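Local atomic coordinates of DUF1214 domain-containing protein (PDB entry 6ANS), a protein that is of unknown function and belongs to the DUF1214 family, with a sodium ion bound in the crystal. Residues R379-L383 with A384-E388. Numbering follows the deposited sequence.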
loop_
_atom_site.group_PDB
_atom_site.type_symbol
_atom_site.label_atom_id
_atom_site.label_comp_id
_atom_site.label_asym_id
_atom_site.label_seq_id
_atom_site.Cartn_x
_atom_site.Cartn_y
_atom_site.Cartn_z
ATOM N N ARG A 379 -38.412 -2.540 -2.450
ATOM C CA ARG A 379 -39.211 -3.215 -3.463
ATOM C C ARG A 379 -38.486 -3.104 -4.798
ATOM O O ARG A 379 -37.712 -2.170 -5.023
ATOM C CB ARG A 379 -40.631 -2.647 -3.551
ATOM C CG ARG A 379 -40.733 -1.253 -4.109
ATOM C CD ARG A 379 -42.145 -0.696 -3.926
ATOM N NE ARG A 379 -42.348 0.528 -4.698
ATOM C CZ ARG A 379 -41.966 1.735 -4.291
ATOM N NH1 ARG A 379 -41.356 1.870 -3.119
ATOM N NH2 ARG A 379 -42.187 2.800 -5.057
ATOM N N VAL A 380 -38.686 -4.110 -5.647
ATOM C CA VAL A 380 -38.106 -4.148 -6.985
ATOM C C VAL A 380 -39.141 -3.693 -8.003
ATOM O O VAL A 380 -40.275 -4.187 -8.012
ATOM C CB VAL A 380 -37.587 -5.553 -7.330
ATOM C CG1 VAL A 380 -37.068 -5.573 -8.766
ATOM C CG2 VAL A 380 -36.490 -5.966 -6.354
ATOM N N VAL A 381 -38.759 -2.744 -8.858
ATOM C CA VAL A 381 -39.618 -2.257 -9.931
ATOM C C VAL A 381 -38.810 -2.209 -11.223
ATOM O O VAL A 381 -37.595 -2.413 -11.235
ATOM C CB VAL A 381 -40.220 -0.872 -9.627
ATOM C CG1 VAL A 381 -40.953 -0.886 -8.288
ATOM C CG2 VAL A 381 -39.124 0.182 -9.640
ATOM N N LYS A 382 -39.509 -1.943 -12.322
ATOM C CA LYS A 382 -38.841 -1.689 -13.589
ATOM C C LYS A 382 -38.260 -0.278 -13.579
ATOM O O LYS A 382 -38.944 0.681 -13.202
ATOM C CB LYS A 382 -39.825 -1.847 -14.749
ATOM C CG LYS A 382 -40.287 -3.277 -14.994
ATOM C CD LYS A 382 -39.221 -4.083 -15.699
ATOM C CE LYS A 382 -39.653 -5.526 -15.902
ATOM N NZ LYS A 382 -38.623 -6.289 -16.662
ATOM N N LEU A 383 -36.988 -0.152 -13.981
ATOM C CA LEU A 383 -36.339 1.158 -13.993
ATOM C C LEU A 383 -37.075 2.140 -14.892
ATOM O O LEU A 383 -37.062 3.350 -14.635
ATOM C CB LEU A 383 -34.892 1.017 -14.468
ATOM C CG LEU A 383 -34.033 2.279 -14.590
ATOM C CD1 LEU A 383 -34.006 3.074 -13.302
ATOM C CD2 LEU A 383 -32.618 1.920 -15.055
ATOM N N ALA A 384 -37.745 1.637 -15.933
ATOM C CA ALA A 384 -38.496 2.514 -16.820
ATOM C C ALA A 384 -39.661 3.174 -16.097
ATOM O O ALA A 384 -40.015 4.318 -16.408
ATOM C CB ALA A 384 -38.990 1.725 -18.037
ATOM N N ALA A 385 -40.271 2.468 -15.140
ATOM C CA ALA A 385 -41.414 3.027 -14.425
ATOM C C ALA A 385 -41.016 4.236 -13.587
ATOM O O ALA A 385 -41.814 5.168 -13.427
ATOM C CB ALA A 385 -42.060 1.954 -13.548
ATOM N N LEU A 386 -39.792 4.248 -13.061
ATOM C CA LEU A 386 -39.326 5.392 -12.285
ATOM C C LEU A 386 -38.932 6.561 -13.179
ATOM O O LEU A 386 -39.111 7.720 -12.789
ATOM C CB LEU A 386 -38.137 4.987 -11.408
ATOM C CG LEU A 386 -38.413 3.878 -10.386
ATOM C CD1 LEU A 386 -37.122 3.337 -9.786
ATOM C CD2 LEU A 386 -39.356 4.384 -9.298
ATOM N N LYS A 387 -38.398 6.283 -14.372
ATOM C CA LYS A 387 -37.993 7.360 -15.269
ATOM C C LYS A 387 -39.201 8.063 -15.873
ATOM O O LYS A 387 -39.226 9.295 -15.955
ATOM C CB LYS A 387 -37.083 6.814 -16.369
ATOM C CG LYS A 387 -35.663 6.513 -15.920
ATOM C CD LYS A 387 -34.788 6.185 -17.117
ATOM C CE LYS A 387 -33.346 5.923 -16.710
ATOM N NZ LYS A 387 -32.531 5.422 -17.860
ATOM N N GLU A 388 -40.206 7.298 -16.312
ATOM C CA GLU A 388 -41.431 7.906 -16.826
ATOM C C GLU A 388 -42.106 8.756 -15.755
ATOM O O GLU A 388 -42.508 9.897 -16.012
ATOM C CB GLU A 388 -42.385 6.821 -17.340
#
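The chi1 torsions of V381 and L386 bring their branches together: chi1 of V381 (-55°) puts CG1 anti to the carbonyl carbon and leaves CG2 between the backbone N and the carbonyl carbon, while L386 sets CG anti to its own carbonyl carbon. CG2 of V381 then lies 3.7 Å from CD1 of L386 and 3.8 Å from its CG, the two side chains crossing at about a right angle. Beyond this pair, V292 and A290 of strand 289-295 touch V381 and L386 respectively, and I341 of strand 338-343 also packs on L386.

The chain turns here from strand to helix. Strand 377-382 is an outermost strand of a four-stranded mixed sheet, paired antiparallel with 289-295, and it runs directly on into the C-terminal helix, the axes of the two short segments lying at 72°. At the junction A385 N donates to K382 O (3.0 Å), an i to i+3 turn bond bent to 134°; A385 CB sits 3.4 Å from the same oxygen. The helical turn that follows is closed by K387 N on L383 O (3.2 Å), an i to i+4 bond and the straighter of the two. L386 N adds a weak bond to L383 O at 3.3 Å, giving that oxygen two backbone donors.

K387 runs its aliphatic chain past the turn: CG is 3.7 Å from L383 O, and CE comes within 4.3 Å of L383 CG. From there the extended chain carries NZ to T345 OG1, a hydrogen bond beside the buried L383, whose side chain touches T345 and A343. K382 sends NZ to a salt bridge with D288.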